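Local coordinates for mannan endo-1,6-alpha-mannosidase (Chaetomium thermophilum, PDB 6RY0), which probably cleaves alpha-1,6-mannosidic linkages in mannans and is thought to transfer GPI-anchored glycoproteins into the fungal cell wall, at residues D46-L49 against F50-G53; A137-A140 against A141-F145; K194-I197 against A198-F202; N215-Y218 against A219-A222. All coordinates share one frame; numbering follows the deposited sequence.

Contact 1: residues D46-L49 against F50-G53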
ATOM      1  N   ASP A  46       8.316   2.769 -18.333  1.00  7.38           N
ATOM      2  CA  ASP A  46       7.164   3.600 -18.642  1.00  7.75           C
ATOM      3  C   ASP A  46       6.586   4.260 -17.411  1.00  7.64           C
ATOM      4  O   ASP A  46       6.157   5.408 -17.487  1.00  8.60           O
ATOM      5  CB  ASP A  46       6.086   2.810 -19.370  1.00  7.78           C
ATOM      6  CG  ASP A  46       6.323   2.716 -20.868  1.00  8.57           C
ATOM      7  OD1 ASP A  46       7.312   3.309 -21.355  1.00  9.73           O
ATOM      8  OD2 ASP A  46       5.490   2.059 -21.568  1.00  9.50           O
ATOM      9  N   MET A  47       6.578   3.598 -16.263  1.00  7.44           N
ATOM     10  CA  MET A  47       6.093   4.236 -15.051  0.81  7.98           C
ATOM     11  C   MET A  47       7.040   5.382 -14.643  1.00  7.49           C
ATOM     12  O   MET A  47       6.600   6.442 -14.219  1.00  8.58           O
ATOM     13  CB  MET A  47       5.964   3.189 -13.939  0.81  9.31           C
ATOM     14  CG  MET A  47       5.600   3.699 -12.563  0.81  9.22           C
ATOM     15  SD  MET A  47       3.998   4.473 -12.528  0.81  8.65           S
ATOM     16  CE  MET A  47       4.125   5.571 -11.135  0.81 11.54           C
ATOM     17  N   MET A  48       8.338   5.172 -14.793  1.00  7.53           N
ATOM     18  CA  MET A  48       9.307   6.169 -14.367  1.00  8.01           C
ATOM     19  C   MET A  48       9.202   7.428 -15.221  1.00  8.57           C
ATOM     20  O   MET A  48       9.544   8.499 -14.735  1.00  8.94           O
ATOM     21  CB  MET A  48      10.725   5.595 -14.377  1.00  8.19           C
ATOM     22  CG  MET A  48      11.828   6.432 -13.741  1.00 12.78           C
ATOM     23  SD  MET A  48      11.485   6.710 -11.979  1.00 13.50           S
ATOM     24  CE  MET A  48      11.736   5.345 -10.916  1.00 14.86           C
ATOM     25  N   LEU A  49       8.706   7.338 -16.460  1.00  8.50           N
ATOM     26  CA  LEU A  49       8.530   8.525 -17.287  1.00  8.82           C
ATOM     27  C   LEU A  49       7.591   9.546 -16.620  1.00  9.66           C
ATOM     28  O   LEU A  49       7.675  10.744 -16.901  1.00 11.37           O
ATOM     29  CB  LEU A  49       7.983   8.183 -18.667  1.00  9.36           C
ATOM     30  CG  LEU A  49       8.920   7.379 -19.562  1.00 10.41           C
ATOM     31  CD1 LEU A  49       8.159   6.995 -20.846  1.00 10.87           C
ATOM     32  CD2 LEU A  49      10.176   8.153 -19.905  1.00 11.05           C
ATOM     33  N   PHE A  50       6.656   9.092 -15.775  1.00  8.87           N
ATOM     34  CA  PHE A  50       5.767  10.030 -15.102  1.00  9.19           C
ATOM     35  C   PHE A  50       6.478  10.852 -14.032  1.00  9.28           C
ATOM     36  O   PHE A  50       5.984  11.905 -13.632  1.00 10.38           O
ATOM     37  CB  PHE A  50       4.610   9.272 -14.447  1.00 10.01           C
ATOM     38  CG  PHE A  50       3.654   8.658 -15.428  1.00 10.14           C
ATOM     39  CD1 PHE A  50       2.613   9.391 -15.968  1.00 11.57           C
ATOM     40  CD2 PHE A  50       3.760   7.338 -15.772  1.00  9.95           C
ATOM     41  CE1 PHE A  50       1.732   8.820 -16.866  1.00 12.30           C
ATOM     42  CE2 PHE A  50       2.886   6.770 -16.688  1.00 10.57           C
ATOM     43  CZ  PHE A  50       1.875   7.514 -17.238  1.00 11.40           C
ATOM     44  N   TYR A  51       7.554  10.312 -13.499  1.00  8.96           N
ATOM     45  CA  TYR A  51       8.234  10.829 -12.323  1.00  9.68           C
ATOM     46  C   TYR A  51       9.347  11.785 -12.735  1.00 10.24           C
ATOM     47  O   TYR A  51      10.206  11.425 -13.518  1.00 12.54           O
ATOM     48  CB  TYR A  51       8.813   9.670 -11.534  1.00 10.77           C
ATOM     49  CG  TYR A  51       9.598  10.092 -10.327  1.00 10.51           C
ATOM     50  CD1 TYR A  51       8.969  10.574  -9.191  1.00 10.36           C
ATOM     51  CD2 TYR A  51      10.984   9.972 -10.297  1.00 10.53           C
ATOM     52  CE1 TYR A  51       9.702  10.955  -8.068  1.00 10.37           C
ATOM     53  CE2 TYR A  51      11.720  10.347  -9.188  1.00 10.50           C
ATOM     54  CZ  TYR A  51      11.074  10.839  -8.074  1.00  9.86           C
ATOM     55  OH  TYR A  51      11.748  11.202  -6.948  1.00 10.57           O
ATOM     56  N   LYS A  52       9.314  12.999 -12.184  1.00 10.18           N
ATOM     57  CA  LYS A  52      10.281  14.037 -12.493  1.00 11.88           C
ATOM     58  C   LYS A  52      11.152  14.383 -11.297  1.00 10.95           C
ATOM     59  O   LYS A  52      12.004  15.261 -11.409  1.00 11.96           O
ATOM     60  CB  LYS A  52       9.530  15.313 -12.956  1.00 15.06           C
ATOM     61  CG  LYS A  52       8.438  15.080 -13.989  1.00 16.15           C
ATOM     62  CD  LYS A  52       8.987  14.412 -15.193  1.00 17.34           C
ATOM     63  CE  LYS A  52       7.944  14.327 -16.297  1.00 18.67           C
ATOM     64  NZ  LYS A  52       8.468  13.543 -17.436  1.00 19.76           N
ATOM     65  N   GLY A  53      10.962  13.729 -10.158  1.00 10.56           N
ATOM     66  CA  GLY A  53      11.552  14.204  -8.922  1.00 11.36           C
ATOM     67  C   GLY A  53      13.029  14.143  -8.803  1.00 12.73           C
ATOM     68  O   GLY A  53      13.605  14.772  -7.912  1.00 14.49           O
TER

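Contact 2: residues A137-A140 against A141-F145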
ATOM      1  N   ALA A 137       8.718   2.082   3.825  1.00  6.26           N
ATOM      2  CA  ALA A 137       9.935   1.920   4.600  1.00  6.43           C
ATOM      3  C   ALA A 137      10.020   0.503   5.206  1.00  6.18           C
ATOM      4  O   ALA A 137      11.083  -0.125   5.202  1.00  6.61           O
ATOM      5  CB  ALA A 137      10.003   2.974   5.705  1.00  6.88           C
ATOM      6  N   MET A 138       8.893   0.004   5.713  1.00  6.02           N
ATOM      7  CA  MET A 138       8.841  -1.362   6.234  1.00  6.03           C
ATOM      8  C   MET A 138       9.236  -2.364   5.157  1.00  6.43           C
ATOM      9  O   MET A 138      10.007  -3.291   5.395  1.00  6.64           O
ATOM     10  CB  MET A 138       7.442  -1.652   6.765  1.00  6.44           C
ATOM     11  CG  MET A 138       7.287  -2.941   7.523  1.00  6.77           C
ATOM     12  SD  MET A 138       8.132  -2.997   9.099  1.00  7.85           S
ATOM     13  CE  MET A 138       9.473  -4.143   8.786  1.00  8.39           C
ATOM     14  N   LEU A 139       8.711  -2.156   3.947  1.00  6.11           N
ATOM     15  CA  LEU A 139       9.000  -3.030   2.803  1.00  6.14           C
ATOM     16  C   LEU A 139      10.494  -2.966   2.464  1.00  6.34           C
ATOM     17  O   LEU A 139      11.099  -3.986   2.148  1.00  6.84           O
ATOM     18  CB  LEU A 139       8.162  -2.575   1.596  1.00  6.35           C
ATOM     19  CG  LEU A 139       8.263  -3.499   0.396  1.00  6.79           C
ATOM     20  CD1 LEU A 139       7.679  -4.891   0.686  1.00  7.63           C
ATOM     21  CD2 LEU A 139       7.539  -2.867  -0.781  1.00  8.10           C
ATOM     22  N   ALA A 140      11.092  -1.778   2.522  1.00  6.34           N
ATOM     23  CA  ALA A 140      12.521  -1.659   2.275  1.00  6.73           C
ATOM     24  C   ALA A 140      13.320  -2.484   3.278  1.00  6.91           C
ATOM     25  O   ALA A 140      14.265  -3.167   2.912  1.00  7.72           O
ATOM     26  CB  ALA A 140      12.914  -0.186   2.282  1.00  6.94           C
ATOM     27  N   ALA A 141      12.928  -2.465   4.557  1.00  6.94           N
ATOM     28  CA  ALA A 141      13.609  -3.308   5.557  1.00  7.46           C
ATOM     29  C   ALA A 141      13.392  -4.800   5.247  1.00  7.16           C
ATOM     30  O   ALA A 141      14.329  -5.601   5.269  1.00  7.92           O
ATOM     31  CB  ALA A 141      13.148  -2.962   6.970  1.00  7.50           C
ATOM     32  N   GLU A 142      12.149  -5.182   4.957  1.00  6.91           N
ATOM     33  CA  GLU A 142      11.838  -6.581   4.650  1.00  7.05           C
ATOM     34  C   GLU A 142      12.557  -7.103   3.433  1.00  7.08           C
ATOM     35  O   GLU A 142      12.886  -8.294   3.350  1.00  8.07           O
ATOM     36  CB  GLU A 142      10.318  -6.719   4.415  1.00  6.81           C
ATOM     37  CG  GLU A 142       9.485  -6.556   5.672  1.00  7.03           C
ATOM     38  CD  GLU A 142       8.024  -6.261   5.401  1.00  6.92           C
ATOM     39  OE1 GLU A 142       7.665  -5.962   4.238  1.00  7.65           O
ATOM     40  OE2 GLU A 142       7.219  -6.288   6.378  1.00  7.41           O
ATOM     41  N   ASN A 143      12.765  -6.238   2.464  1.00  7.12           N
ATOM     42  CA  ASN A 143      13.354  -6.634   1.184  1.00  7.74           C
ATOM     43  C   ASN A 143      14.872  -6.434   1.159  1.00  8.29           C
ATOM     44  O   ASN A 143      15.509  -6.667   0.150  1.00  8.66           O
ATOM     45  CB  ASN A 143      12.681  -5.874   0.039  1.00  7.67           C
ATOM     46  CG  ASN A 143      11.296  -6.381  -0.267  1.00  8.00           C
ATOM     47  OD1 ASN A 143      10.818  -7.307   0.367  1.00  9.06           O
ATOM     48  ND2 ASN A 143      10.617  -5.747  -1.242  1.00  7.77           N
ATOM     49  N   LYS A 144      15.454  -5.986   2.263  1.00  8.22           N
ATOM     50  CA  LYS A 144      16.894  -5.714   2.337  1.00  8.70           C
ATOM     51  C   LYS A 144      17.307  -4.682   1.289  1.00  8.72           C
ATOM     52  O   LYS A 144      18.386  -4.739   0.722  1.00  9.63           O
ATOM     53  CB  LYS A 144      17.715  -7.005   2.270  1.00 10.23           C
ATOM     54  CG  LYS A 144      17.393  -7.949   3.388  1.00 12.88           C
ATOM     55  CD  LYS A 144      18.177  -9.249   3.344  1.00 16.92           C
ATOM     56  CE  LYS A 144      19.635  -9.081   3.524  1.00 20.89           C
ATOM     57  NZ  LYS A 144      20.222 -10.435   3.607  1.00 23.75           N
ATOM     58  N   PHE A 145      16.416  -3.723   1.042  1.00  8.04           N
ATOM     59  CA  PHE A 145      16.740  -2.606   0.146  1.00  8.42           C
ATOM     60  C   PHE A 145      17.969  -1.895   0.717  1.00  8.89           C
ATOM     61  O   PHE A 145      18.076  -1.714   1.932  1.00  9.53           O
ATOM     62  CB  PHE A 145      15.521  -1.685   0.071  1.00  8.49           C
ATOM     63  CG  PHE A 145      15.560  -0.646  -1.004  1.00  8.89           C
ATOM     64  CD1 PHE A 145      15.500  -1.003  -2.330  1.00  9.65           C
ATOM     65  CD2 PHE A 145      15.555   0.681  -0.692  1.00 11.90           C
ATOM     66  CE1 PHE A 145      15.493  -0.057  -3.322  1.00 10.21           C
ATOM     67  CE2 PHE A 145      15.536   1.632  -1.667  1.00 13.71           C
ATOM     68  CZ  PHE A 145      15.524   1.260  -2.989  1.00 12.01           C
TER

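Contact 3: residues K194-I197 against A198-F202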
ATOM      1  N   LYS A 194     -13.802   7.910  10.962  1.00  8.95           N
ATOM      2  CA  LYS A 194     -12.910   6.821  11.359  1.00  9.43           C
ATOM      3  C   LYS A 194     -13.047   5.751  10.291  1.00 10.00           C
ATOM      4  O   LYS A 194     -14.085   5.111  10.165  1.00 10.63           O
ATOM      5  CB  LYS A 194     -13.249   6.290  12.745  1.00  9.38           C
ATOM      6  CG  LYS A 194     -12.855   7.249  13.869  1.00  9.62           C
ATOM      7  CD  LYS A 194     -12.946   6.701  15.264  1.00 10.09           C
ATOM      8  CE  LYS A 194     -12.197   7.612  16.206  1.00  9.82           C
ATOM      9  NZ  LYS A 194     -12.116   7.070  17.602  1.00 10.43           N
ATOM     10  N   ASN A 195     -12.016   5.614   9.474  1.00 10.52           N
ATOM     11  CA  ASN A 195     -12.128   4.792   8.314  1.00 10.51           C
ATOM     12  C   ASN A 195     -11.240   3.570   8.368  1.00  9.33           C
ATOM     13  O   ASN A 195     -10.289   3.464   9.139  1.00  9.71           O
ATOM     14  CB  ASN A 195     -11.941   5.577   7.042  1.00 11.41           C
ATOM     15  CG  ASN A 195     -10.622   6.240   6.914  1.00 11.45           C
ATOM     16  OD1 ASN A 195      -9.761   6.211   7.801  1.00 14.04           O
ATOM     17  ND2 ASN A 195     -10.428   6.864   5.771  1.00 12.96           N
ATOM     18  N   THR A 196     -11.595   2.602   7.536  1.00  8.62           N
ATOM     19  CA  THR A 196     -10.846   1.372   7.494  1.00  7.83           C
ATOM     20  C   THR A 196      -9.405   1.597   7.131  1.00  7.61           C
ATOM     21  O   THR A 196      -8.527   1.033   7.788  1.00  7.71           O
ATOM     22  CB  THR A 196     -11.520   0.380   6.558  1.00  7.95           C
ATOM     23  OG1 THR A 196     -12.823   0.171   7.082  1.00  9.11           O
ATOM     24  CG2 THR A 196     -10.733  -0.904   6.471  1.00  8.62           C
ATOM     25  N   ILE A 197      -9.129   2.375   6.091  1.00  7.57           N
ATOM     26  CA  ILE A 197      -7.769   2.391   5.568  1.00  7.81           C
ATOM     27  C   ILE A 197      -6.767   2.925   6.607  1.00  7.36           C
ATOM     28  O   ILE A 197      -5.652   2.397   6.711  1.00  7.45           O
ATOM     29  CB  ILE A 197      -7.658   3.113   4.214  1.00  8.50           C
ATOM     30  CG1 ILE A 197      -6.258   2.941   3.621  1.00  9.28           C
ATOM     31  CG2 ILE A 197      -8.054   4.598   4.308  1.00  9.43           C
ATOM     32  CD1 ILE A 197      -5.911   1.577   3.296  1.00  9.98           C
ATOM     33  N   ALA A 198      -7.112   3.965   7.369  1.00  7.85           N
ATOM     34  CA  ALA A 198      -6.180   4.456   8.379  1.00  8.13           C
ATOM     35  C   ALA A 198      -5.826   3.346   9.366  1.00  7.15           C
ATOM     36  O   ALA A 198      -4.673   3.134   9.747  1.00  7.45           O
ATOM     37  CB  ALA A 198      -6.818   5.637   9.147  1.00  9.15           C
ATOM     38  N   ASN A 199      -6.866   2.654   9.812  1.00  6.68           N
ATOM     39  CA  ASN A 199      -6.701   1.588  10.784  1.00  6.82           C
ATOM     40  C   ASN A 199      -5.984   0.384  10.189  1.00  6.59           C
ATOM     41  O   ASN A 199      -5.182  -0.249  10.862  1.00  7.01           O
ATOM     42  CB  ASN A 199      -8.082   1.260  11.371  1.00  7.41           C
ATOM     43  CG  ASN A 199      -8.510   2.346  12.302  1.00  7.78           C
ATOM     44  OD1 ASN A 199      -8.013   2.402  13.440  1.00  8.55           O
ATOM     45  ND2 ASN A 199      -9.364   3.262  11.842  1.00  8.03           N
ATOM     46  N   ALA A 200      -6.274   0.062   8.925  1.00  6.59           N
ATOM     47  CA  ALA A 200      -5.611  -1.035   8.233  1.00  6.73           C
ATOM     48  C   ALA A 200      -4.116  -0.771   8.072  1.00  6.21           C
ATOM     49  O   ALA A 200      -3.329  -1.692   8.205  1.00  6.82           O
ATOM     50  CB  ALA A 200      -6.276  -1.271   6.888  1.00  6.92           C
ATOM     51  N   CYS A 201      -3.739   0.463   7.761  1.00  6.68           N
ATOM     52  CA  CYS A 201      -2.314   0.785   7.651  1.00  6.42           C
ATOM     53  C   CYS A 201      -1.626   0.580   8.997  1.00  6.58           C
ATOM     54  O   CYS A 201      -0.527   0.013   9.068  1.00  6.69           O
ATOM     55  CB  CYS A 201      -2.114   2.231   7.180  1.00  7.26           C
ATOM     56  SG  CYS A 201      -2.565   2.569   5.463  1.00  8.09           S
ATOM     57  N   PHE A 202      -2.234   1.074  10.066  1.00  6.57           N
ATOM     58  CA  PHE A 202      -1.639   0.927  11.394  1.00  6.64           C
ATOM     59  C   PHE A 202      -1.549  -0.538  11.817  1.00  6.39           C
ATOM     60  O   PHE A 202      -0.544  -0.989  12.359  1.00  6.72           O
ATOM     61  CB  PHE A 202      -2.420   1.810  12.371  1.00  7.36           C
ATOM     62  CG  PHE A 202      -1.944   1.755  13.798  1.00  7.40           C
ATOM     63  CD1 PHE A 202      -0.636   2.014  14.145  1.00  7.90           C
ATOM     64  CD2 PHE A 202      -2.829   1.478  14.814  1.00  9.06           C
ATOM     65  CE1 PHE A 202      -0.218   2.006  15.463  1.00  8.54           C
ATOM     66  CE2 PHE A 202      -2.399   1.473  16.136  1.00 10.13           C
ATOM     67  CZ  PHE A 202      -1.113   1.705  16.460  1.00  9.33           C
TER

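Contact 4: residues N215-Y218 against A219-A222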
ATOM      1  N   ASN A 215       9.139  -8.179  18.557  1.00  8.93           N
ATOM      2  CA  ASN A 215       8.638  -7.471  19.721  1.00  8.90           C
ATOM      3  C   ASN A 215       7.119  -7.577  19.802  1.00  8.88           C
ATOM      4  O   ASN A 215       6.398  -7.156  18.897  1.00  8.94           O
ATOM      5  CB  ASN A 215       9.088  -6.010  19.665  1.00  8.58           C
ATOM      6  CG  ASN A 215       8.694  -5.231  20.874  1.00  9.29           C
ATOM      7  OD1 ASN A 215       7.522  -4.874  21.025  1.00 10.05           O
ATOM      8  ND2 ASN A 215       9.639  -4.895  21.696  1.00 11.31           N
ATOM      9  N   ASN A 216       6.627  -8.128  20.892  1.00  9.10           N
ATOM     10  CA  ASN A 216       5.207  -8.432  20.998  0.58  9.49           C
ATOM     11  C   ASN A 216       4.310  -7.228  21.196  1.00  9.06           C
ATOM     12  O   ASN A 216       3.118  -7.338  20.966  1.00 10.10           O
ATOM     13  CB  ASN A 216       4.948  -9.390  22.143  0.58 11.75           C
ATOM     14  CG  ASN A 216       5.419 -10.786  21.853  0.58 13.96           C
ATOM     15  OD1 ASN A 216       5.595 -11.191  20.708  0.58 14.54           O
ATOM     16  ND2 ASN A 216       5.613 -11.555  22.907  0.58 16.75           N
ATOM     17  N   THR A 217       4.847  -6.076  21.607  1.00  8.62           N
ATOM     18  CA  THR A 217       3.994  -4.922  21.791  1.00  8.67           C
ATOM     19  C   THR A 217       3.399  -4.466  20.458  1.00  7.88           C
ATOM     20  O   THR A 217       2.257  -4.029  20.414  1.00  8.66           O
ATOM     21  CB  THR A 217       4.732  -3.816  22.528  1.00  9.09           C
ATOM     22  OG1 THR A 217       5.034  -4.314  23.829  1.00 10.93           O
ATOM     23  CG2 THR A 217       3.894  -2.544  22.625  1.00  9.67           C
ATOM     24  N   TYR A 218       4.172  -4.596  19.379  1.00  7.50           N
ATOM     25  CA  TYR A 218       3.617  -4.320  18.066  1.00  7.53           C
ATOM     26  C   TYR A 218       2.401  -5.212  17.791  1.00  7.56           C
ATOM     27  O   TYR A 218       1.372  -4.768  17.259  1.00  8.22           O
ATOM     28  CB  TYR A 218       4.648  -4.544  16.963  1.00  7.50           C
ATOM     29  CG  TYR A 218       5.835  -3.635  16.980  1.00  7.29           C
ATOM     30  CD1 TYR A 218       5.706  -2.260  16.791  1.00  7.52           C
ATOM     31  CD2 TYR A 218       7.119  -4.145  17.093  1.00  7.46           C
ATOM     32  CE1 TYR A 218       6.825  -1.448  16.743  1.00  7.52           C
ATOM     33  CE2 TYR A 218       8.239  -3.320  17.066  1.00  7.58           C
ATOM     34  CZ  TYR A 218       8.089  -1.986  16.877  1.00  8.01           C
ATOM     35  OH  TYR A 218       9.245  -1.227  16.868  1.00  9.06           O
ATOM     36  N   ALA A 219       2.545  -6.491  18.078  1.00  8.02           N
ATOM     37  CA  ALA A 219       1.490  -7.477  17.815  1.00  8.34           C
ATOM     38  C   ALA A 219       0.269  -7.233  18.659  1.00  8.29           C
ATOM     39  O   ALA A 219      -0.846  -7.419  18.192  1.00  8.61           O
ATOM     40  CB  ALA A 219       2.025  -8.870  18.076  1.00  9.76           C
ATOM     41  N   GLU A 220       0.459  -6.854  19.922  0.90  7.83           N
ATOM     42  CA  GLU A 220      -0.699  -6.607  20.787  0.90  8.56           C
ATOM     43  C   GLU A 220      -1.517  -5.426  20.270  0.90  7.77           C
ATOM     44  O   GLU A 220      -2.753  -5.471  20.256  0.90  8.10           O
ATOM     45  CB  GLU A 220      -0.230  -6.371  22.223  0.90 11.81           C
ATOM     46  CG  GLU A 220       0.470  -7.502  22.885  0.90 18.27           C
ATOM     47  CD  GLU A 220       1.245  -7.070  24.129  0.90 24.18           C
ATOM     48  OE1 GLU A 220       1.121  -5.898  24.582  0.90 26.25           O
ATOM     49  OE2 GLU A 220       1.997  -7.912  24.662  0.90 27.03           O
ATOM     50  N   TRP A 221      -0.842  -4.376  19.800  1.00  7.95           N
ATOM     51  CA  TRP A 221      -1.544  -3.267  19.158  1.00  7.91           C
ATOM     52  C   TRP A 221      -2.265  -3.715  17.889  1.00  7.94           C
ATOM     53  O   TRP A 221      -3.400  -3.302  17.625  1.00  8.42           O
ATOM     54  CB  TRP A 221      -0.587  -2.129  18.854  1.00  8.06           C
ATOM     55  CG  TRP A 221      -0.416  -1.132  19.934  1.00  8.43           C
ATOM     56  CD1 TRP A 221       0.642  -1.007  20.805  1.00  9.91           C
ATOM     57  CD2 TRP A 221      -1.268  -0.030  20.187  1.00  9.43           C
ATOM     58  NE1 TRP A 221       0.490   0.108  21.579  1.00 10.61           N
ATOM     59  CE2 TRP A 221      -0.665   0.747  21.202  1.00  9.91           C
ATOM     60  CE3 TRP A 221      -2.464   0.386  19.634  1.00 10.98           C
ATOM     61  CZ2 TRP A 221      -1.227   1.926  21.659  1.00 12.10           C
ATOM     62  CZ3 TRP A 221      -3.034   1.533  20.107  1.00 12.71           C
ATOM     63  CH2 TRP A 221      -2.422   2.292  21.107  1.00 12.67           C
ATOM     64  N   ALA A 222      -1.588  -4.513  17.071  1.00  7.77           N
ATOM     65  CA  ALA A 222      -2.223  -4.971  15.828  1.00  8.33           C
ATOM     66  C   ALA A 222      -3.487  -5.748  16.139  1.00  7.90           C
ATOM     67  O   ALA A 222      -4.524  -5.557  15.502  1.00  8.93           O
ATOM     68  CB  ALA A 222      -1.236  -5.799  15.043  1.00  8.78           C
TER
HETATM   69  O   HOH W   1       4.173  -6.612  25.117  1.00 34.60           O

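Contact 1: residues D46-L49 against F50-G53
Phe50 and Tyr51 fold back onto the last turn of helix 33-48 through two backbone hydrogen bonds. Phe50 N gives to Met47 O at 3.1 Å and Tyr51 N to Met48 O at 3.0 Å. A third bond closes the outer side: Lys52, with its chain bent at chi2, brings NZ to 3.0 Å from Leu49 O, approaching that oxygen almost head-on. Residues Met48 to Tyr51 form a type I beta turn, by which the chain leaves the helix for the loop that leads to helix 76-93, within the (alpha/alpha)6 barrel of family 76.

Sulfur and aromatic contacts make up the rest. Met48 and Tyr51 run side by side in the same direction, both with CG anti to the backbone N (chi1 -170° and 177°), and Met48 SD rests 3.7 Å from Tyr51 CD2 in an oblique Met-aromatic contact. Gly53 N sits over the centre of one Tyr51 face, while Tyr51 OH is held by Gly61 N. The Phe50 ring presents its edge to Met47 O, 3.4 Å from CD2. An alanine in place of Phe50 would remove the ring lying against Met47 O and is likely to leave a gap beside Leu63, Ser387 and helix 389-401. The side chain of Phe50 is about 7 Å from that of Asp73, a ligand of the bound calcium.

Contact 2: residues A137-A140 against A141-F145
Leu139 crosses the amide of Asn143 at a slant, CD1 lying 3.6 Å from ND2. They stand at the C-terminal end of helix 127-142, which closes in a Schellman motif: Lys144 takes a positive phi of 58°, Phe145 N reaches back to Ala140 O at 2.9 Å, and Lys144 N bonds to Ala141 O. The apolar contact that accompanies such a turn is made here by Ala140 and Phe145. Ahead of this reversal, Ala141 N and Glu142 N keep the regular helical bonds to Ala137 O and Met138 O.

Glu142 lies across the side chain of Met138 at about a right angle. With CG beside the backbone N (chi1 -70°) and the chain extended beyond it, the carboxylate folds back along the helix and sets OE2 3.5 Å from Met138 CG. The other carboxylate oxygen, OE1, lies 3.7 Å from Leu139 CD1 and forms a salt bridge with Arg208 of helix 196-213. The negative charge is therefore met by an arginine although Glu142, Met138 and Leu139 are all buried. The Asn143 amide is fixed in a similar way, ND2 giving to Asp88 OD1 of helix 76-93. Helices 76-93, 99-108, 155-167 and 196-213 all pack against this part of the helix.

Past the reversal the chain turns Phe145 back over the helix, its ring reaching Ile102 and Asn99, while Phe145 CB packs 3.7 Å from Ala140 CB.

Contact 3: residues K194-I197 against A198-F202
With chi1 at 61°, Asn195 carries CG between its own backbone N and carbonyl carbon, which swings OD1 forward to the N-H of Ala198, capping the helix start, while Asn199, with CG beside the backbone N (chi1 -73°), sends ND2 back toward Asn195 O. The resulting N-cap bond from Ala198 N to Asn195 OD1 is long and weak, 3.5 Å, and OD1 also touches Ala198 CB at 3.3 Å. The return bond is stronger: Asn199 ND2 gives to Asn195 O at 2.9 Å and 165°, and the acceptor lies close to the plane of the amide.

These bonds start helix 196-213 directly from strand 193-195, so that strand and helix meet without a linker. The first turns then follow regularly, with Ala200 N on Thr196 O at 2.7 Å and Cys201 N on Ile197 O at 2.9 Å. Beside them Ile197 CD1 packs 4.1 Å from Cys201 SG, on the flank facing helix 127-142, where Cys201 meets Phe132 and Met135. Thr196 OG1 binds Tyr243 O.

The second end of the Asn199 amide is used as well, OD1 accepting from Leu180 N. Replacing Asn199 by an alanine is likely to leave Asn195 O and Leu180 N without these mates in a buried setting. Using both ends, the Asn199 amide satisfies two backbone groups at once and ties the helix start to the segment around Leu180, so its flip state is likely to be fixed.

Contact 4: residues N215-Y218 against A219-A222
Ala219 and Tyr218 mark the tight inner side of the first turns of helix 216-231, and Thr217 with Glu220 its looser, wet one. On the inner side Ala219 CB sits 3.4 Å from Asn216 O, and Ala222 N bonds to Tyr218 O at 3.0 Å. Ala219 and Ala222 face helices 196-213 and 261-278, meeting Ala210 and Phe203 on one and Met274 on the other. Tyr218 leans toward helix 196-213 and is held at its OH by Gln160 NE2.

The helix begins with Asn215 in the N-cap position: its OD1 accepts from Thr217 N at 3.0 Å, the donor lying 38° out of the amide plane. Thr217 in turn sets CG2 anti to its backbone N, which places the methyl alongside Trp221, 4.0 Å from CD1. Thr217 O meets the edge of the Trp221 ring near the ring plane, and also takes the bond from Trp221 N at 3.2 Å. Both Trp221 and Tyr218 meet Trp163 edge-to-face.

Outside, Thr217 and Glu220 are exposed, and a water joins them, lying 2.8 Å from Thr217 OG1 and donating a hydrogen bond to Glu220 OE2 at 2.6 Å. The extended glutamate also lays CG 3.3 Å from Asn216 O. No direct bond links hydroxyl and carboxylate here, so the bridge rests on solvent, and a carboxylate one turn from the helix start, bound by water, is likely to remain ionised.

Overall arrangement
Contacts 2 and 3 are core, contacts 1 and 4 partly exposed, and contacts 1 and 4 lie on opposite sides of the chain's centre, about 37 Å apart centre to centre. Two helices connect the middle pair: 127-142 ends in contact 2 and packs against Cys201 of contact 3, while 196-213 begins in contact 3 and supplies Arg208 to contact 2. Contacts 3 and 4 touch, Phe202 CE2 packing 3.7 Å from Trp221 CE3. Chemistry follows place. The two N-caps differ, a weak buried one in contact 3 and an exposed one in contact 4, where water joins side chains. Contact 1, nearest the calcium, adds Met-aromatic packing to the hydrogen bonds of a helix-ending turn.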